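Local coordinates for protein acireductone dioxygenase (Bacillus anthracis, PDB 4QGL) that probably catalyses the oxidative cleavage of an acireductone by oxygen in methionine salvage, with products that depend on whether iron or nickel is bound, at residues Ile39-Pro44 with Ala62-Glu67; Glu35-Ser40 with Gly137-Val142; Tyr50-Glu55 with Val82-Asn87; Glu109-Val114 with Ala160-Val165. All blocks are in the same frame, centred on the assembly; numbering follows the deposited sequence.

Contact 1: residues Ile39-Pro44 with Ala62-Glu67; sequences ISKLPP and AVFSKE
Lys-41 bends at chi3 (59°), which sets its CE beside Val-63, while the bend of Glu-67 at chi2 (85°) turns its carboxylate carbon toward the lysine; the two charged ends meet tip to tip. The contact lies at a break between two helices, on the outer part of this cupin enzyme. The short 3-10 segment 39-41 and the two residues after it pack where helix 54-63 gives way to helix 65-75, with Phe-64 leaving the first helix and taking the N-cap position of the second. Lys-41 NZ forms a salt bridge with Glu-67 OE2, although the modelled separation is too short to be trusted, and a weak hydrogen bond with Val-63 O at 3.3 Å. The aliphatic chain of Lys-41 packs on Val-63, Lys-41 CE lying 3.8 Å from Val-63 CG1, whereas Val-63 CG2 slides past Pro-43 CD at 4.1 Å. The buried Phe-64 ring lies next to this polar link, with Val-63 CG1 over one face toward the rim, and also meets Phe-112 of strand 109-113. Ile-39 CD1 approaches Phe-64 CZ obliquely at 4.1 Å. Leu-42 crosses the ring at about a right angle, its CD1 at the edge, 3.9 Å from Phe-64 CE2.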
loop_
_atom_site.group_PDB
_atom_site.type_symbol
_atom_site.label_atom_id
_atom_site.label_comp_id
_atom_site.label_asym_id
_atom_site.label_seq_id
_atom_site.Cartn_x
_atom_site.Cartn_y
_atom_site.Cartn_z
ATOM N N ILE A 39 9.413 -11.214 -0.583
ATOM C CA ILE A 39 9.555 -10.517 -1.874
ATOM C C ILE A 39 10.700 -11.143 -2.664
ATOM O O ILE A 39 10.713 -11.055 -3.873
ATOM C CB ILE A 39 9.638 -8.960 -1.682
ATOM C CG1 ILE A 39 9.574 -8.199 -3.009
ATOM C CG2 ILE A 39 10.850 -8.519 -0.884
ATOM C CD1 ILE A 39 8.157 -7.957 -3.476
ATOM N N SER A 40 11.616 -11.826 -1.976
ATOM C CA SER A 40 12.701 -12.596 -2.634
ATOM C C SER A 40 12.205 -13.700 -3.574
ATOM O O SER A 40 12.944 -14.183 -4.402
ATOM C CB SER A 40 13.639 -13.240 -1.603
ATOM O OG SER A 40 12.994 -14.251 -0.853
ATOM N N LYS A 41 10.952 -14.105 -3.415
ATOM C CA LYS A 41 10.291 -14.978 -4.392
ATOM C C LYS A 41 10.098 -14.385 -5.768
ATOM O O LYS A 41 9.981 -15.110 -6.723
ATOM C CB LYS A 41 8.885 -15.329 -3.928
ATOM C CG LYS A 41 8.808 -16.537 -3.037
ATOM C CD LYS A 41 7.618 -16.365 -2.118
ATOM C CE LYS A 41 6.344 -16.205 -2.932
ATOM N NZ LYS A 41 5.165 -16.430 -2.049
ATOM N N LEU A 42 9.954 -13.082 -5.857
ATOM C CA LEU A 42 9.651 -12.456 -7.116
ATOM C C LEU A 42 10.812 -12.694 -8.047
ATOM O O LEU A 42 11.954 -12.480 -7.679
ATOM C CB LEU A 42 9.412 -10.949 -6.929
ATOM C CG LEU A 42 8.795 -10.176 -8.108
ATOM C CD1 LEU A 42 7.305 -10.443 -8.236
ATOM C CD2 LEU A 42 9.038 -8.677 -7.979
ATOM N N PRO A 43 10.523 -13.166 -9.259
ATOM C CA PRO A 43 11.527 -13.283 -10.305
ATOM C C PRO A 43 12.161 -11.950 -10.685
ATOM O O PRO A 43 11.479 -10.941 -10.772
ATOM C CB PRO A 43 10.761 -13.841 -11.504
ATOM C CG PRO A 43 9.465 -14.326 -10.992
ATOM C CD PRO A 43 9.313 -13.944 -9.557
ATOM N N PRO A 44 13.462 -11.962 -10.935
ATOM C CA PRO A 44 14.184 -10.714 -11.149
ATOM C C PRO A 44 13.734 -9.878 -12.345
ATOM O O PRO A 44 13.790 -8.639 -12.259
ATOM C CB PRO A 44 15.638 -11.184 -11.298
ATOM C CG PRO A 44 15.703 -12.394 -10.420
ATOM C CD PRO A 44 14.385 -13.083 -10.672
ATOM N N ALA A 62 0.322 -14.788 -9.715
ATOM C CA ALA A 62 0.606 -16.178 -9.462
ATOM C C ALA A 62 1.602 -16.423 -8.340
ATOM O O ALA A 62 1.449 -17.372 -7.587
ATOM C CB ALA A 62 1.083 -16.858 -10.738
ATOM N N VAL A 63 2.635 -15.608 -8.241
ATOM C CA VAL A 63 3.683 -15.819 -7.247
ATOM C C VAL A 63 3.188 -15.598 -5.821
ATOM O O VAL A 63 3.553 -16.350 -4.937
ATOM C CB VAL A 63 4.904 -14.935 -7.537
ATOM C CG1 VAL A 63 6.014 -15.161 -6.541
ATOM C CG2 VAL A 63 5.468 -15.238 -8.902
ATOM N N PHE A 64 2.370 -14.567 -5.584
ATOM C CA PHE A 64 1.837 -14.311 -4.238
ATOM C C PHE A 64 0.433 -14.828 -4.030
ATOM O O PHE A 64 -0.211 -14.462 -3.068
ATOM C CB PHE A 64 1.913 -12.835 -3.903
ATOM C CG PHE A 64 3.306 -12.313 -3.932
ATOM C CD1 PHE A 64 4.149 -12.489 -2.845
ATOM C CD2 PHE A 64 3.790 -11.686 -5.069
ATOM C CE1 PHE A 64 5.450 -12.043 -2.897
ATOM C CE2 PHE A 64 5.087 -11.223 -5.119
ATOM C CZ PHE A 64 5.916 -11.404 -4.035
ATOM N N SER A 65 0.010 -15.778 -4.861
ATOM C CA SER A 65 -1.346 -16.323 -4.754
ATOM C C SER A 65 -1.690 -16.917 -3.396
ATOM O O SER A 65 -2.826 -16.815 -2.954
ATOM C CB SER A 65 -1.625 -17.345 -5.853
ATOM O OG SER A 65 -0.822 -18.501 -5.708
ATOM N N LYS A 66 -0.732 -17.563 -2.748
ATOM C CA LYS A 66 -0.963 -18.117 -1.410
ATOM C C LYS A 66 -1.166 -16.995 -0.392
ATOM O O LYS A 66 -2.108 -16.998 0.392
ATOM C CB LYS A 66 0.216 -19.011 -1.006
ATOM C CG LYS A 66 0.196 -19.494 0.422
ATOM C CD LYS A 66 -1.057 -20.272 0.749
ATOM C CE LYS A 66 -0.886 -20.994 2.078
ATOM N NZ LYS A 66 -2.209 -21.320 2.660
ATOM N N GLU A 67 -0.285 -16.028 -0.424
ATOM C CA GLU A 67 -0.379 -14.931 0.522
ATOM C C GLU A 67 -1.651 -14.178 0.316
ATOM O O GLU A 67 -2.247 -13.743 1.260
ATOM C CB GLU A 67 0.777 -13.967 0.392
ATOM C CG GLU A 67 2.092 -14.516 0.890
ATOM C CD GLU A 67 2.819 -15.322 -0.166
ATOM O OE1 GLU A 67 2.199 -15.940 -1.024
ATOM O OE2 GLU A 67 4.046 -15.313 -0.180
#

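Contact 2: residues Glu35-Ser40 with Gly137-Val142; sequences EKWNIS and GDLISV
Glu-35 and Leu-139 form an antiparallel hydrogen-bonded pair, with Glu-35 N to Leu-139 O and Leu-139 N to Glu-35 O both 2.9 Å, and just beyond the end of strand 33-36 the ladder gains a further bond from Trp-37 N to Gly-137 O, also 2.9 Å. This pairing places 33-36 as an outermost strand of a cupin sheet, beside strand 138-142. On one face Lys-36 and Asp-138, a non-hydrogen-bonded pair, cross obliquely; the lysine bends at chi2 (87°), which swings its CD to the Asp-138 side, and a salt bridge closes from Lys-36 NZ to Asp-138 OD1 at 2.8 Å. The amine comes from above the carboxylate plane, 58° out of it. The carbonyls of Ala-4 and Pro-136 also grip this amine, while Asp-138 OD1 bonds the hydroxyl of Tyr-34 and OD2 takes the backbone N of Glu-135, a cadmium ligand. On the face of Glu-35 and Leu-139, the indole of Trp-37 lies with Leu-139 CB 4.0 Å above its plane, toward the rim. Trp-37 NE1 gives a nearly straight bond (169°) to Glu-35 OE2 at 2.7 Å, in the indole plane, which helps fix the ring's rotation. Helix 65-75 packs on this tryptophan, and the indole stacks with Phe-112. Ile-39 CB rests 3.7 Å from Gly-137 CA. The chemistry implies two charged clusters at the sheet edge: Arg-74 pairs with Glu-35 OE1 while OE2 holds the indole, and the lysine, tyrosine and amide around Asp-138 would probably keep its carboxylate ionised.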
loop_
_atom_site.group_PDB
_atom_site.type_symbol
_atom_site.label_atom_id
_atom_site.label_comp_id
_atom_site.label_asym_id
_atom_site.label_seq_id
_atom_site.Cartn_x
_atom_site.Cartn_y
_atom_site.Cartn_z
ATOM N N GLU A 35 1.680 -6.761 7.046
ATOM C CA GLU A 35 2.268 -8.071 6.833
ATOM C C GLU A 35 3.475 -7.858 5.988
ATOM O O GLU A 35 3.499 -6.930 5.166
ATOM C CB GLU A 35 1.317 -8.974 6.081
ATOM C CG GLU A 35 0.025 -9.301 6.812
ATOM C CD GLU A 35 -0.806 -10.342 6.066
ATOM O OE1 GLU A 35 -1.959 -10.640 6.491
ATOM O OE2 GLU A 35 -0.310 -10.876 5.034
ATOM N N LYS A 36 4.474 -8.703 6.186
ATOM C CA LYS A 36 5.626 -8.687 5.323
ATOM C C LYS A 36 5.653 -10.006 4.555
ATOM O O LYS A 36 5.748 -11.085 5.162
ATOM C CB LYS A 36 6.912 -8.456 6.137
ATOM C CG LYS A 36 8.203 -8.192 5.308
ATOM C CD LYS A 36 8.402 -6.693 4.960
ATOM C CE LYS A 36 9.333 -6.450 3.749
ATOM N NZ LYS A 36 9.210 -5.044 3.226
ATOM N N TRP A 37 5.516 -9.928 3.229
ATOM C CA TRP A 37 5.559 -11.122 2.379
ATOM C C TRP A 37 6.943 -11.279 1.797
ATOM O O TRP A 37 7.707 -10.299 1.687
ATOM C CB TRP A 37 4.584 -11.004 1.228
ATOM C CG TRP A 37 3.191 -10.913 1.653
ATOM C CD1 TRP A 37 2.693 -11.089 2.920
ATOM C CD2 TRP A 37 2.079 -10.675 0.808
ATOM N NE1 TRP A 37 1.326 -10.972 2.904
ATOM C CE2 TRP A 37 0.924 -10.715 1.620
ATOM C CE3 TRP A 37 1.942 -10.442 -0.556
ATOM C CZ2 TRP A 37 -0.341 -10.528 1.107
ATOM C CZ3 TRP A 37 0.705 -10.259 -1.057
ATOM C CH2 TRP A 37 -0.436 -10.298 -0.230
ATOM N N ASN A 38 7.256 -12.507 1.388
ATOM C CA ASN A 38 8.598 -12.844 0.974
ATOM C C ASN A 38 8.848 -12.412 -0.466
ATOM O O ASN A 38 8.524 -13.094 -1.426
ATOM C CB ASN A 38 8.838 -14.313 1.209
ATOM C CG ASN A 38 10.233 -14.717 0.843
ATOM O OD1 ASN A 38 11.233 -14.214 1.378
ATOM N ND2 ASN A 38 10.319 -15.594 -0.097
ATOM N N ILE A 39 9.413 -11.214 -0.583
ATOM C CA ILE A 39 9.555 -10.517 -1.874
ATOM C C ILE A 39 10.700 -11.143 -2.664
ATOM O O ILE A 39 10.713 -11.055 -3.873
ATOM C CB ILE A 39 9.638 -8.960 -1.682
ATOM C CG1 ILE A 39 9.574 -8.199 -3.009
ATOM C CG2 ILE A 39 10.850 -8.519 -0.884
ATOM C CD1 ILE A 39 8.157 -7.957 -3.476
ATOM N N SER A 40 11.616 -11.826 -1.976
ATOM C CA SER A 40 12.701 -12.596 -2.634
ATOM C C SER A 40 12.205 -13.700 -3.574
ATOM O O SER A 40 12.944 -14.183 -4.402
ATOM C CB SER A 40 13.639 -13.240 -1.603
ATOM O OG SER A 40 12.994 -14.251 -0.853
ATOM N N GLY A 137 7.548 -5.636 -0.627
ATOM C CA GLY A 137 7.385 -6.748 0.321
ATOM C C GLY A 137 6.400 -6.405 1.420
ATOM O O GLY A 137 6.079 -7.263 2.256
ATOM N N ASP A 138 5.892 -5.170 1.365
ATOM C CA ASP A 138 5.005 -4.617 2.378
ATOM C C ASP A 138 3.542 -4.765 1.995
ATOM O O ASP A 138 3.143 -4.228 0.984
ATOM C CB ASP A 138 5.289 -3.113 2.513
ATOM C CG ASP A 138 6.394 -2.797 3.521
ATOM O OD1 ASP A 138 6.922 -3.737 4.145
ATOM O OD2 ASP A 138 6.747 -1.600 3.716
ATOM N N LEU A 139 2.718 -5.454 2.788
ATOM C CA LEU A 139 1.258 -5.394 2.614
ATOM C C LEU A 139 0.666 -4.656 3.756
ATOM O O LEU A 139 0.972 -4.982 4.897
ATOM C CB LEU A 139 0.593 -6.756 2.553
ATOM C CG LEU A 139 -0.940 -6.621 2.397
ATOM C CD1 LEU A 139 -1.457 -7.579 1.390
ATOM C CD2 LEU A 139 -1.692 -6.778 3.696
ATOM N N ILE A 140 -0.218 -3.710 3.405
ATOM C CA ILE A 140 -0.879 -2.857 4.383
ATOM C C ILE A 140 -2.362 -2.852 4.150
ATOM O O ILE A 140 -2.790 -2.851 2.994
ATOM C CB ILE A 140 -0.369 -1.387 4.358
ATOM C CG1 ILE A 140 -1.084 -0.595 5.437
ATOM C CG2 ILE A 140 -0.588 -0.679 3.027
ATOM C CD1 ILE A 140 -0.606 0.808 5.520
ATOM N N SER A 141 -3.155 -2.864 5.225
ATOM C CA SER A 141 -4.592 -2.653 5.069
ATOM C C SER A 141 -5.055 -1.486 5.900
ATOM O O SER A 141 -4.904 -1.451 7.123
ATOM C CB SER A 141 -5.469 -3.873 5.396
ATOM O OG SER A 141 -6.855 -3.485 5.350
ATOM N N VAL A 142 -5.662 -0.554 5.191
ATOM C CA VAL A 142 -6.084 0.649 5.747
ATOM C C VAL A 142 -7.568 0.512 6.004
ATOM O O VAL A 142 -8.351 0.407 5.058
ATOM C CB VAL A 142 -5.801 1.790 4.768
ATOM C CG1 VAL A 142 -6.512 3.064 5.213
ATOM C CG2 VAL A 142 -4.297 2.017 4.631
#

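Contact 3: residues Tyr50-Glu55 with Val82-Asn87; sequences YSLTDE and VISLSN
Ser-84 and Leu-52 each point toward the opposite segment, where an outermost strand of the cupin sheet, 79-85, meets the loop before helix 54-63. Thr-53 is the N-cap of that helix, its OG1 bonding the backbone N of Asn-56, and the residues just before it lean on the strand. Leu-52 has CG anti to the carbonyl carbon (chi1 -69°), and its CD1 branch does the touching: it sits 4.2 Å from Ser-84 CB and 4.3 Å from Val-82 CG1, two residues whose side chains leave the same side of the strand. Tyr-50 and Leu-52 also touch Val-159 of the neighbouring strand 158-164, as Ser-84 does, so the loop lies over two strands. The Tyr-50 ring brings CD1 obliquely to within 4.1 Å of Leu-85 O, and its hydroxyl is hydrogen-bonded to Glu-48. Apolar touching in this surface contact is sparse, and a single hydrogen bond spans the segments: Ser-84 OG donates to Tyr-50 O at 3.2 Å, with a C=O...donor angle of 143° and the donor tilted 24° from the carbonyl plane.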
loop_
_atom_site.group_PDB
_atom_site.type_symbol
_atom_site.label_atom_id
_atom_site.label_comp_id
_atom_site.label_asym_id
_atom_site.label_seq_id
_atom_site.Cartn_x
_atom_site.Cartn_y
_atom_site.Cartn_z
ATOM N N TYR A 50 8.265 -1.561 -14.572
ATOM C CA TYR A 50 7.138 -0.628 -14.538
ATOM C C TYR A 50 6.313 -0.608 -15.821
ATOM O O TYR A 50 5.221 -0.070 -15.819
ATOM C CB TYR A 50 7.622 0.797 -14.198
ATOM C CG TYR A 50 8.153 0.932 -12.781
ATOM C CD1 TYR A 50 7.299 1.236 -11.725
ATOM C CD2 TYR A 50 9.501 0.717 -12.492
ATOM C CE1 TYR A 50 7.768 1.329 -10.433
ATOM C CE2 TYR A 50 9.976 0.819 -11.204
ATOM C CZ TYR A 50 9.102 1.129 -10.177
ATOM O OH TYR A 50 9.545 1.224 -8.888
ATOM N N SER A 51 6.830 -1.134 -16.924
ATOM C CA SER A 51 6.015 -1.288 -18.126
ATOM C C SER A 51 5.626 -2.741 -18.215
ATOM O O SER A 51 6.343 -3.573 -18.793
ATOM C CB SER A 51 6.775 -0.894 -19.370
ATOM O OG SER A 51 8.034 -1.501 -19.343
ATOM N N LEU A 52 4.466 -3.013 -17.644
ATOM C CA LEU A 52 4.035 -4.350 -17.343
ATOM C C LEU A 52 3.122 -4.860 -18.425
ATOM O O LEU A 52 2.167 -4.183 -18.815
ATOM C CB LEU A 52 3.323 -4.342 -15.988
ATOM C CG LEU A 52 4.286 -4.063 -14.841
ATOM C CD1 LEU A 52 3.612 -3.949 -13.503
ATOM C CD2 LEU A 52 5.315 -5.181 -14.801
ATOM N N THR A 53 3.415 -6.065 -18.911
ATOM C CA THR A 53 2.519 -6.725 -19.866
ATOM C C THR A 53 1.370 -7.374 -19.114
ATOM O O THR A 53 1.400 -7.454 -17.880
ATOM C CB THR A 53 3.249 -7.729 -20.811
ATOM O OG1 THR A 53 3.766 -8.880 -20.100
ATOM C CG2 THR A 53 4.374 -6.997 -21.565
ATOM N N ASP A 54 0.346 -7.780 -19.867
ATOM C CA ASP A 54 -0.762 -8.580 -19.322
ATOM C C ASP A 54 -0.261 -9.929 -18.703
ATOM O O ASP A 54 -0.773 -10.391 -17.682
ATOM C CB ASP A 54 -1.838 -8.812 -20.413
ATOM C CG ASP A 54 -2.541 -7.478 -20.879
ATOM O OD1 ASP A 54 -2.952 -6.662 -20.005
ATOM O OD2 ASP A 54 -2.694 -7.271 -22.129
ATOM N N GLU A 55 0.763 -10.506 -19.321
ATOM C CA GLU A 55 1.463 -11.682 -18.806
ATOM C C GLU A 55 2.254 -11.433 -17.515
ATOM O O GLU A 55 2.256 -12.250 -16.607
ATOM C CB GLU A 55 2.416 -12.178 -19.882
ATOM C CG GLU A 55 3.094 -13.502 -19.585
ATOM C CD GLU A 55 4.448 -13.648 -20.290
ATOM O OE1 GLU A 55 5.356 -12.779 -20.066
ATOM O OE2 GLU A 55 4.607 -14.644 -21.050
ATOM N N VAL A 82 -3.354 -5.589 -10.598
ATOM C CA VAL A 82 -2.079 -4.934 -10.497
ATOM C C VAL A 82 -2.159 -3.593 -11.179
ATOM O O VAL A 82 -2.657 -3.485 -12.278
ATOM C CB VAL A 82 -0.955 -5.773 -11.114
ATOM C CG1 VAL A 82 0.395 -5.106 -10.929
ATOM C CG2 VAL A 82 -0.949 -7.162 -10.490
ATOM N N ILE A 83 -1.662 -2.570 -10.503
ATOM C CA ILE A 83 -1.494 -1.273 -11.131
ATOM C C ILE A 83 -0.042 -0.791 -11.051
ATOM O O ILE A 83 0.693 -1.149 -10.150
ATOM C CB ILE A 83 -2.516 -0.253 -10.578
ATOM C CG1 ILE A 83 -2.526 -0.205 -9.055
ATOM C CG2 ILE A 83 -3.915 -0.661 -11.032
ATOM C CD1 ILE A 83 -1.660 0.866 -8.480
ATOM N N SER A 84 0.369 -0.017 -12.039
ATOM C CA SER A 84 1.625 0.711 -11.939
ATOM C C SER A 84 1.501 2.178 -12.326
ATOM O O SER A 84 0.775 2.515 -13.230
ATOM C CB SER A 84 2.704 0.037 -12.755
ATOM O OG SER A 84 2.515 0.272 -14.121
ATOM N N LEU A 85 2.235 3.028 -11.601
ATOM C CA LEU A 85 2.300 4.477 -11.814
ATOM C C LEU A 85 3.740 4.868 -11.951
ATOM O O LEU A 85 4.581 4.324 -11.258
ATOM C CB LEU A 85 1.707 5.217 -10.624
ATOM C CG LEU A 85 0.203 5.016 -10.418
ATOM C CD1 LEU A 85 -0.253 5.621 -9.112
ATOM C CD2 LEU A 85 -0.586 5.603 -11.561
ATOM N N SER A 86 4.029 5.791 -12.869
ATOM C CA SER A 86 5.384 6.328 -13.056
ATOM C C SER A 86 5.308 7.682 -13.775
ATOM O O SER A 86 4.229 8.094 -14.181
ATOM C CB SER A 86 6.285 5.342 -13.803
ATOM O OG SER A 86 5.734 4.972 -15.048
ATOM N N ASN A 87 6.436 8.388 -13.887
ATOM C CA ASN A 87 6.471 9.746 -14.477
ATOM C C ASN A 87 5.921 9.756 -15.890
ATOM O O ASN A 87 5.301 10.724 -16.315
ATOM C CB ASN A 87 7.906 10.323 -14.513
ATOM C CG ASN A 87 8.192 11.295 -13.370
ATOM O OD1 ASN A 87 7.311 11.677 -12.589
ATOM N ND2 ASN A 87 9.440 11.708 -13.273
#

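Contact 4: residues Glu109-Val114 with Ala160-Val165; sequences EVRFIV and AIRIFV. With CD (cadmium ion), chain B.
Strand 109-113 brings Glu-109 to the metal site of the cupin barrel and pairs antiparallel with strand 160-164, their directions 158° apart. Phe-112 and Ile-161 are the firm hydrogen-bonded pair, with Phe-112 N to Ile-161 O at 3.0 Å and Ile-161 N to Phe-112 O at 3.1 Å; the bond from Ile-163 N to Val-110 O is weak. Glu-109 reaches out in an extended chain to the cadmium ion, which its OE1 binds at 2.3 Å together with water, His-103, His-105 and His-148. The same residues are the predicted iron or nickel ligands. Arg-111, predicted to help generate the substrate dianion, lies alongside Arg-162, their guanidinium planes 87° apart. One face of the Arg-111 guanidinium has Glu-109 OE2 3.6 Å above it, a long charge contact at which no N-H points; OE2 itself binds a second cadmium ion. The opposite face has Arg-162 CB at 3.7 Å. Arg-111 NH1, with its partner in the guanidinium plane, bonds Val-110 O at 2.7 Å from above the carbonyl plane. Arg-162 NH2 pairs with Asp-81. On the sheet face of Val-110, Phe-112, Ile-161 and Ile-163, Phe-112 CD2 meets Ile-161 CD1 at 3.8 Å. Strand 138-142 flanks 109-113, strand 79-85 flanks 160-164, and helix 65-75 packs on that face at Ile-163.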
loop_
_atom_site.group_PDB
_atom_site.type_symbol
_atom_site.label_atom_id
_atom_site.label_comp_id
_atom_site.label_asym_id
_atom_site.label_seq_id
_atom_site.Cartn_x
_atom_site.Cartn_y
_atom_site.Cartn_z
ATOM N N GLU A 109 -8.856 -0.574 2.465
ATOM C CA GLU A 109 -7.990 -0.373 1.291
ATOM C C GLU A 109 -6.660 -1.089 1.479
ATOM O O GLU A 109 -5.806 -0.672 2.275
ATOM C CB GLU A 109 -7.717 1.113 1.039
ATOM C CG GLU A 109 -7.051 1.420 -0.306
ATOM C CD GLU A 109 -6.522 2.821 -0.354
ATOM O OE1 GLU A 109 -7.105 3.663 0.355
ATOM O OE2 GLU A 109 -5.531 3.114 -1.071
ATOM N N VAL A 110 -6.470 -2.133 0.684
ATOM C CA VAL A 110 -5.374 -3.059 0.850
ATOM C C VAL A 110 -4.435 -2.943 -0.324
ATOM O O VAL A 110 -4.854 -2.925 -1.452
ATOM C CB VAL A 110 -5.933 -4.467 0.914
ATOM C CG1 VAL A 110 -4.860 -5.480 1.280
ATOM C CG2 VAL A 110 -7.093 -4.506 1.899
ATOM N N ARG A 111 -3.153 -2.831 -0.049
ATOM C CA ARG A 111 -2.155 -2.691 -1.101
ATOM C C ARG A 111 -0.950 -3.536 -0.715
ATOM O O ARG A 111 -0.605 -3.589 0.460
ATOM C CB ARG A 111 -1.728 -1.213 -1.272
ATOM C CG ARG A 111 -2.808 -0.266 -1.803
ATOM C CD ARG A 111 -3.264 -0.630 -3.224
ATOM N NE ARG A 111 -4.304 0.275 -3.726
ATOM C CZ ARG A 111 -5.593 0.181 -3.437
ATOM N NH1 ARG A 111 -6.041 -0.787 -2.659
ATOM N NH2 ARG A 111 -6.438 1.055 -3.934
ATOM N N PHE A 112 -0.323 -4.209 -1.677
ATOM C CA PHE A 112 0.966 -4.843 -1.421
ATOM C C PHE A 112 1.993 -4.263 -2.353
ATOM O O PHE A 112 1.784 -4.262 -3.550
ATOM C CB PHE A 112 0.876 -6.334 -1.640
ATOM C CG PHE A 112 2.210 -7.033 -1.710
ATOM C CD1 PHE A 112 2.933 -7.275 -0.586
ATOM C CD2 PHE A 112 2.708 -7.483 -2.914
ATOM C CE1 PHE A 112 4.139 -7.935 -0.654
ATOM C CE2 PHE A 112 3.911 -8.145 -2.995
ATOM C CZ PHE A 112 4.632 -8.363 -1.857
ATOM N N ILE A 113 3.106 -3.778 -1.843
ATOM C CA ILE A 113 4.071 -3.172 -2.753
ATOM C C ILE A 113 4.985 -4.224 -3.367
ATOM O O ILE A 113 5.595 -5.035 -2.653
ATOM C CB ILE A 113 4.930 -2.112 -2.058
ATOM C CG1 ILE A 113 4.065 -1.040 -1.356
ATOM C CG2 ILE A 113 5.890 -1.491 -3.048
ATOM C CD1 ILE A 113 2.747 -0.716 -2.024
ATOM N N VAL A 114 5.060 -4.202 -4.691
ATOM C CA VAL A 114 5.969 -5.053 -5.426
ATOM C C VAL A 114 7.238 -4.346 -5.800
ATOM O O VAL A 114 8.312 -4.878 -5.649
ATOM C CB VAL A 114 5.366 -5.561 -6.742
ATOM C CG1 VAL A 114 6.239 -6.688 -7.302
ATOM C CG2 VAL A 114 3.937 -6.078 -6.562
ATOM N N ALA A 160 2.015 -2.112 -7.498
ATOM C CA ALA A 160 1.221 -2.681 -6.393
ATOM C C ALA A 160 0.151 -3.660 -6.841
ATOM O O ALA A 160 -0.394 -3.579 -7.929
ATOM C CB ALA A 160 0.535 -1.553 -5.620
ATOM N N ILE A 161 -0.184 -4.535 -5.929
ATOM C CA ILE A 161 -1.355 -5.353 -6.054
ATOM C C ILE A 161 -2.448 -4.725 -5.197
ATOM O O ILE A 161 -2.211 -4.407 -4.058
ATOM C CB ILE A 161 -1.096 -6.789 -5.571
ATOM C CG1 ILE A 161 0.071 -7.394 -6.331
ATOM C CG2 ILE A 161 -2.328 -7.617 -5.809
ATOM C CD1 ILE A 161 0.544 -8.721 -5.767
ATOM N N ARG A 162 -3.643 -4.551 -5.741
ATOM C CA ARG A 162 -4.740 -4.067 -4.963
ATOM C C ARG A 162 -5.692 -5.202 -4.707
ATOM O O ARG A 162 -6.096 -5.914 -5.638
ATOM C CB ARG A 162 -5.476 -2.993 -5.715
ATOM C CG ARG A 162 -4.560 -2.069 -6.470
ATOM C CD ARG A 162 -5.210 -1.776 -7.792
ATOM N NE ARG A 162 -6.031 -0.575 -7.728
ATOM C CZ ARG A 162 -6.952 -0.256 -8.626
ATOM N NH1 ARG A 162 -7.636 0.858 -8.478
ATOM N NH2 ARG A 162 -7.194 -1.042 -9.667
ATOM N N ILE A 163 -6.060 -5.367 -3.444
ATOM C CA ILE A 163 -7.056 -6.347 -3.084
ATOM C C ILE A 163 -8.292 -5.587 -2.613
ATOM O O ILE A 163 -8.191 -4.671 -1.857
ATOM C CB ILE A 163 -6.504 -7.302 -2.008
ATOM C CG1 ILE A 163 -5.157 -7.873 -2.465
ATOM C CG2 ILE A 163 -7.466 -8.456 -1.754
ATOM C CD1 ILE A 163 -4.486 -8.769 -1.439
ATOM N N PHE A 164 -9.455 -5.950 -3.101
ATOM C CA PHE A 164 -10.667 -5.262 -2.747
ATOM C C PHE A 164 -11.808 -6.239 -2.487
ATOM O O PHE A 164 -11.749 -7.413 -2.867
ATOM C CB PHE A 164 -11.048 -4.282 -3.853
ATOM C CG PHE A 164 -10.646 -4.715 -5.240
ATOM C CD1 PHE A 164 -9.350 -4.555 -5.681
ATOM C CD2 PHE A 164 -11.582 -5.226 -6.132
ATOM C CE1 PHE A 164 -8.983 -4.938 -6.962
ATOM C CE2 PHE A 164 -11.222 -5.595 -7.425
ATOM C CZ PHE A 164 -9.917 -5.459 -7.832
ATOM N N VAL A 165 -12.835 -5.740 -1.819
ATOM C CA VAL A 165 -14.127 -6.435 -1.683
ATOM C C VAL A 165 -14.991 -6.351 -2.945
ATOM O O VAL A 165 -15.479 -7.364 -3.463
ATOM C CB VAL A 165 -14.948 -5.834 -0.539
ATOM C CG1 VAL A 165 -16.397 -6.261 -0.630
ATOM C CG2 VAL A 165 -14.330 -6.220 0.803
HETATM CD CD CD B . -7.693 5.727 -0.402
HETATM O O HOH W 1 -5.544 6.409 -1.063
#

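Contact 4 is the buried centre, contacts 1 and 2 are partly buried, and contact 3 lies at the surface. Contacts 2, 3 and 4 share one sheet: strands 138-142 and 109-113 are neighbours, as are 158-164 and 79-85, so backbone hydrogen bonds run from contact 2 through contact 4 to contact 3. Contact 1 involves the C-terminal end of helix 54-63 and contact 3 the loop leading into it, without touching each other. Ile-39 belongs to contacts 1 and 2; Phe-112 of contact 4 meets Phe-64 of contact 1 and Trp-37 of contact 2. Chemistry changes accordingly: metal ligation and two arginines side by side at the centre, salt bridges beside aromatic packing in contacts 1 and 2, one serine hydrogen bond in contact 3.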